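PDB 2DUM: UspA domain-containing protein from Pyrococcus horikoshii, which is of unknown function but belongs to the universal stress protein A family, whose members are linked to survival under cellular stress. Local coordinates for residues F5-F10 against E114-S119; G34-L39 against K94-I99. All blocks are in the same frame, centred on the assembly; numbering follows the deposited sequence.

How the contacts relate
Contact 1 joins the start of strand 7-11 to the turn that leads from helix 105-115 into strand 120-124, and contact 2 pairs strand 35-43 with strand 95-103. Their centres lie about 9 Å apart, on the same side of the chain's centre, and both reach one five-stranded parallel sheet in the order 95-103, 35-43, 7-11, 120-124, 151-154. They meet where strands 7-11 and 35-43 run side by side: Arg6 O is 2.9 Å from Glu35 N, a probable hydrogen bond, and Phe10 CD1 packs 3.6 Å from Leu38 CD1. Along the chain, contact 2 is nested inside the loop that contact 1 closes, and helix 105-115 follows strand 95-103 directly.

Contact 1: F5-F10 against E114-S119; sequences FRKVLF and EEENVS
Ser119 OG reaches across to the backbone of 5-10 and accepts a hydrogen bond from Lys7 N at 2.9 Å, with an N-H...O angle of 158°. Its chi1 of 51° sets the hydroxyl in the crowded position between its own N and carbonyl carbon, which brings it to the backbone of 5-10. The same oxygen is also hydrogen-bonded to Met4 O, so two backbone groups grip it. A weak bond from Ser119 N to Lys7 O, 3.4 Å long, closes the pairing at the backbone. Arg6 CG, also in the crowded position, lies 3.4 Å from Ser119 CB; a bend at chi3 sets the guanidinium oblique to that carbon. In the parallel alpha/beta fold of the universal stress proteins this is the start of the central strand 7-11, where the chain from helix 105-115 runs into neighbouring strand 120-124. Lys7 starts extended, CG anti to the backbone N (chi1 -175°), which carries CD to 3.4 Å from Glu116 O; bends at chi3 and chi4 then turn CE and NZ along that carbonyl. The Glu116 carboxylate turns off elsewhere, leaving OE2 6.0 Å from Lys7 NZ. Val118 has CG1 anti to its carbonyl carbon; its CB sits 3.3 Å from Lys7 O, and CG1 meets Leu9 CB at 4.3 Å. Asn117 ND2 instead hydrogen-bonds Asp158 of the second subunit.

Contact 2: G34-L39 against K94-I99; sequences GEVILL and KNVRTI
Glu35 and Arg97 cross obliquely over the face they share with Ile37 and Ile99. Glu35 stretches out fully, CG anti to the backbone N (chi1 178°), and brings OE1 to 3.2 Å from Arg97 NH2 in a salt bridge that is almost straight at the hydrogen (175°). The oxygen lies in the guanidinium plane at its edge, though the carboxylate plane is turned 43° from it. Arg97 CG takes the crowded position, 3.8 Å from Ile37 CG1; the bend at chi3 then sets one guanidinium face under that same carbon. The two isoleucines run alongside each other in the same direction, with Ile37 CG2 3.5 Å from Ile99 CD1. On the reverse face Val36 and Val96 are neighbours, Val36 CG1 to Val96 CG2 at 4.1 Å. Between the faces the parallel strands are held by backbone bonds, among them Val36 N to Asn95 O at 2.9 Å and Arg97 N to Val36 O at 3.1 Å. Strand 95-103 is the outermost on this side of the chain's sheet, while strand 7-11 flanks 35-43 on the other; helix 69-90 packs on Leu38 and Thr98, and Val112 of helix 105-115 on Leu39 and Ile99.

Contact 1: F5-F10 against E114-S119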
loop_
_atom_site.group_PDB
_atom_site.type_symbol
_atom_site.label_atom_id
_atom_site.label_comp_id
_atom_site.label_asym_id
_atom_site.label_seq_id
_atom_site.Cartn_x
_atom_site.Cartn_y
_atom_site.Cartn_z
ATOM N N PHE A 5 -1.232 11.924 2.032
ATOM C CA PHE A 5 -0.528 12.366 0.839
ATOM C C PHE A 5 0.234 13.667 1.145
ATOM O O PHE A 5 0.619 14.411 0.236
ATOM C CB PHE A 5 -1.476 12.420 -0.422
ATOM C CG PHE A 5 -2.110 11.046 -0.733
ATOM C CD1 PHE A 5 -1.517 10.163 -1.659
ATOM C CD2 PHE A 5 -3.231 10.561 0.021
ATOM C CE1 PHE A 5 -2.012 8.892 -1.907
ATOM C CE2 PHE A 5 -3.758 9.203 -0.205
ATOM C CZ PHE A 5 -3.124 8.398 -1.182
ATOM N N ARG A 6 0.504 13.913 2.421
ATOM C CA ARG A 6 1.160 15.155 2.771
ATOM C C ARG A 6 2.590 15.223 2.267
ATOM O O ARG A 6 3.032 16.338 1.886
ATOM C CB ARG A 6 1.106 15.457 4.249
ATOM C CG ARG A 6 1.946 14.613 4.948
ATOM C CD ARG A 6 2.229 15.140 6.321
ATOM N NE ARG A 6 1.123 14.930 7.305
ATOM C CZ ARG A 6 -0.059 14.244 7.200
ATOM N NH1 ARG A 6 -0.500 13.510 6.069
ATOM N NH2 ARG A 6 -0.817 14.313 8.342
ATOM N N LYS A 7 3.303 14.089 2.245
ATOM C CA LYS A 7 4.649 14.066 1.793
ATOM C C LYS A 7 5.015 12.670 1.258
ATOM O O LYS A 7 5.788 11.910 1.790
ATOM C CB LYS A 7 5.553 14.506 2.916
ATOM C CG LYS A 7 7.064 14.631 2.464
ATOM C CD LYS A 7 7.982 14.572 3.682
ATOM C CE LYS A 7 8.098 15.925 4.378
ATOM N NZ LYS A 7 9.484 16.420 3.977
ATOM N N VAL A 8 4.423 12.264 0.189
ATOM C CA VAL A 8 4.679 10.899 -0.141
ATOM C C VAL A 8 6.050 10.771 -0.747
ATOM O O VAL A 8 6.568 11.768 -1.301
ATOM C CB VAL A 8 3.592 10.416 -1.095
ATOM C CG1 VAL A 8 2.278 10.976 -0.626
ATOM C CG2 VAL A 8 3.925 10.796 -2.585
ATOM N N LEU A 9 6.636 9.567 -0.660
ATOM C CA LEU A 9 7.952 9.345 -1.285
ATOM C C LEU A 9 7.690 8.336 -2.303
ATOM O O LEU A 9 6.793 7.478 -2.141
ATOM C CB LEU A 9 8.909 8.710 -0.278
ATOM C CG LEU A 9 10.372 8.232 -0.384
ATOM C CD1 LEU A 9 10.510 7.219 -1.361
ATOM C CD2 LEU A 9 11.318 9.342 -0.748
ATOM N N PHE A 10 8.503 8.348 -3.324
ATOM C CA PHE A 10 8.164 7.598 -4.470
ATOM C C PHE A 10 9.447 7.405 -5.165
ATOM O O PHE A 10 9.976 8.344 -5.732
ATOM C CB PHE A 10 7.263 8.455 -5.371
ATOM C CG PHE A 10 7.071 7.867 -6.694
ATOM C CD1 PHE A 10 7.942 8.123 -7.693
ATOM C CD2 PHE A 10 6.093 6.965 -6.903
ATOM C CE1 PHE A 10 7.843 7.551 -8.892
ATOM C CE2 PHE A 10 5.976 6.352 -8.145
ATOM C CZ PHE A 10 6.874 6.676 -9.141
ATOM N N GLU A 114 12.518 7.129 6.397
ATOM C CA GLU A 114 12.453 7.426 7.828
ATOM C C GLU A 114 12.981 8.778 8.203
ATOM O O GLU A 114 12.488 9.402 9.163
ATOM C CB GLU A 114 13.132 6.363 8.702
ATOM C CG GLU A 114 12.532 6.334 10.123
ATOM C CD GLU A 114 11.192 5.538 10.172
ATOM O OE1 GLU A 114 11.061 4.490 9.437
ATOM O OE2 GLU A 114 10.256 5.954 10.943
ATOM N N GLU A 115 13.989 9.180 7.447
ATOM C CA GLU A 115 14.713 10.405 7.680
ATOM C C GLU A 115 14.005 11.687 7.245
ATOM O O GLU A 115 14.347 12.751 7.764
ATOM C CB GLU A 115 16.030 10.435 6.894
ATOM C CG GLU A 115 17.115 9.422 7.155
ATOM C CD GLU A 115 18.132 9.446 6.007
ATOM O OE1 GLU A 115 19.079 8.629 6.017
ATOM O OE2 GLU A 115 17.987 10.279 5.059
ATOM N N GLU A 116 13.142 11.660 6.229
ATOM C CA GLU A 116 12.366 12.836 5.957
ATOM C C GLU A 116 10.997 12.836 6.547
ATOM O O GLU A 116 10.134 13.605 6.077
ATOM C CB GLU A 116 12.187 13.051 4.491
ATOM C CG GLU A 116 12.977 14.212 4.068
ATOM C CD GLU A 116 14.357 13.786 4.126
ATOM O OE1 GLU A 116 14.467 12.526 4.074
ATOM O OE2 GLU A 116 15.263 14.662 4.267
ATOM N N ASN A 117 10.806 12.000 7.560
ATOM C CA ASN A 117 9.543 11.804 8.149
ATOM C C ASN A 117 8.426 12.018 7.116
ATOM O O ASN A 117 7.700 13.034 7.111
ATOM C CB ASN A 117 9.391 12.663 9.367
ATOM C CG ASN A 117 8.234 12.205 10.196
ATOM O OD1 ASN A 117 7.535 13.005 10.828
ATOM N ND2 ASN A 117 7.951 10.895 10.136
ATOM N N VAL A 118 8.340 11.064 6.185
ATOM C CA VAL A 118 7.366 11.088 5.095
ATOM C C VAL A 118 6.066 10.447 5.566
ATOM O O VAL A 118 6.093 9.634 6.486
ATOM C CB VAL A 118 7.879 10.352 3.830
ATOM C CG1 VAL A 118 9.217 10.720 3.542
ATOM C CG2 VAL A 118 7.757 8.819 3.924
ATOM N N SER A 119 4.950 10.792 4.899
ATOM C CA SER A 119 3.612 10.338 5.289
ATOM C C SER A 119 3.355 8.955 4.806
ATOM O O SER A 119 2.710 8.219 5.517
ATOM C CB SER A 119 2.515 11.254 4.748
ATOM O OG SER A 119 2.735 11.429 3.378
#

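Contact 2: G34-L39 against K94-I99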
loop_
_atom_site.group_PDB
_atom_site.type_symbol
_atom_site.label_atom_id
_atom_site.label_comp_id
_atom_site.label_asym_id
_atom_site.label_seq_id
_atom_site.Cartn_x
_atom_site.Cartn_y
_atom_site.Cartn_z
ATOM N N GLY A 34 0.784 16.744 -0.940
ATOM C CA GLY A 34 1.430 17.954 -0.380
ATOM C C GLY A 34 2.737 18.082 -1.138
ATOM O O GLY A 34 2.814 18.819 -2.116
ATOM N N GLU A 35 3.754 17.303 -0.753
ATOM C CA GLU A 35 5.058 17.212 -1.447
ATOM C C GLU A 35 5.363 15.787 -1.867
ATOM O O GLU A 35 5.125 14.854 -1.157
ATOM C CB GLU A 35 6.103 17.694 -0.458
ATOM C CG GLU A 35 7.660 17.706 -0.815
ATOM C CD GLU A 35 8.489 18.209 0.491
ATOM O OE1 GLU A 35 9.735 18.002 0.609
ATOM O OE2 GLU A 35 7.865 18.784 1.465
ATOM N N VAL A 36 5.936 15.595 -3.018
ATOM C CA VAL A 36 6.502 14.254 -3.322
ATOM C C VAL A 36 8.081 14.222 -3.445
ATOM O O VAL A 36 8.684 15.027 -4.133
ATOM C CB VAL A 36 5.801 13.593 -4.550
ATOM C CG1 VAL A 36 5.287 14.628 -5.374
ATOM C CG2 VAL A 36 6.744 12.665 -5.371
ATOM N N ILE A 37 8.765 13.312 -2.798
ATOM C CA ILE A 37 10.164 13.297 -3.048
ATOM C C ILE A 37 10.341 12.160 -4.026
ATOM O O ILE A 37 10.027 10.997 -3.763
ATOM C CB ILE A 37 10.874 12.964 -1.770
ATOM C CG1 ILE A 37 10.514 13.962 -0.727
ATOM C CG2 ILE A 37 12.375 12.799 -1.924
ATOM C CD1 ILE A 37 10.264 13.246 0.594
ATOM N N LEU A 38 10.885 12.492 -5.149
ATOM C CA LEU A 38 11.063 11.548 -6.169
ATOM C C LEU A 38 12.460 10.949 -6.015
ATOM O O LEU A 38 13.394 11.497 -6.549
ATOM C CB LEU A 38 11.028 12.395 -7.388
ATOM C CG LEU A 38 11.148 11.713 -8.690
ATOM C CD1 LEU A 38 9.789 11.014 -8.801
ATOM C CD2 LEU A 38 11.398 12.835 -9.746
ATOM N N LEU A 39 12.633 9.831 -5.297
ATOM C CA LEU A 39 13.972 9.234 -5.050
ATOM C C LEU A 39 14.477 8.361 -6.156
ATOM O O LEU A 39 13.698 7.819 -6.918
ATOM C CB LEU A 39 13.910 8.377 -3.833
ATOM C CG LEU A 39 15.249 7.945 -3.275
ATOM C CD1 LEU A 39 16.205 9.049 -3.395
ATOM C CD2 LEU A 39 15.131 7.618 -1.824
ATOM N N LYS A 94 1.159 19.728 -4.651
ATOM C CA LYS A 94 1.630 21.088 -4.539
ATOM C C LYS A 94 3.191 21.240 -4.708
ATOM O O LYS A 94 3.571 22.293 -5.183
ATOM C CB LYS A 94 1.234 21.740 -3.252
ATOM C CG LYS A 94 0.069 21.129 -2.562
ATOM C CD LYS A 94 -0.946 22.201 -2.176
ATOM C CE LYS A 94 -0.580 22.819 -0.846
ATOM N NZ LYS A 94 0.202 21.938 0.184
ATOM N N ASN A 95 4.091 20.289 -4.330
ATOM C CA ASN A 95 5.588 20.483 -4.461
ATOM C C ASN A 95 6.325 19.238 -4.727
ATOM O O ASN A 95 5.899 18.148 -4.378
ATOM C CB ASN A 95 6.266 21.054 -3.249
ATOM C CG ASN A 95 5.728 22.379 -2.904
ATOM O OD1 ASN A 95 4.910 22.504 -1.981
ATOM N ND2 ASN A 95 6.110 23.414 -3.687
ATOM N N VAL A 96 7.488 19.384 -5.313
ATOM C CA VAL A 96 8.249 18.225 -5.702
ATOM C C VAL A 96 9.689 18.436 -5.161
ATOM O O VAL A 96 10.071 19.549 -4.703
ATOM C CB VAL A 96 8.235 18.138 -7.231
ATOM C CG1 VAL A 96 9.532 18.601 -7.783
ATOM C CG2 VAL A 96 7.968 16.742 -7.724
ATOM N N ARG A 97 10.479 17.376 -5.143
ATOM C CA ARG A 97 11.917 17.525 -5.084
ATOM C C ARG A 97 12.561 16.276 -5.571
ATOM O O ARG A 97 11.891 15.358 -6.010
ATOM C CB ARG A 97 12.415 17.795 -3.699
ATOM C CG ARG A 97 11.799 17.042 -2.631
ATOM C CD ARG A 97 12.273 17.798 -1.427
ATOM N NE ARG A 97 13.507 17.247 -0.923
ATOM C CZ ARG A 97 13.659 16.786 0.326
ATOM N NH1 ARG A 97 14.854 16.247 0.615
ATOM N NH2 ARG A 97 12.665 16.860 1.289
ATOM N N THR A 98 13.882 16.244 -5.475
ATOM C CA THR A 98 14.671 15.125 -5.942
ATOM C C THR A 98 15.620 14.716 -4.807
ATOM O O THR A 98 15.994 15.548 -3.983
ATOM C CB THR A 98 15.410 15.495 -7.218
ATOM O OG1 THR A 98 16.142 16.705 -6.975
ATOM C CG2 THR A 98 14.419 15.680 -8.420
ATOM N N ILE A 99 15.882 13.413 -4.708
ATOM C CA ILE A 99 17.030 12.930 -4.017
ATOM C C ILE A 99 17.590 11.759 -4.816
ATOM O O ILE A 99 16.851 10.994 -5.459
ATOM C CB ILE A 99 16.687 12.400 -2.678
ATOM C CG1 ILE A 99 15.881 13.376 -1.831
ATOM C CG2 ILE A 99 17.920 12.137 -1.942
ATOM C CD1 ILE A 99 15.545 12.745 -0.503
#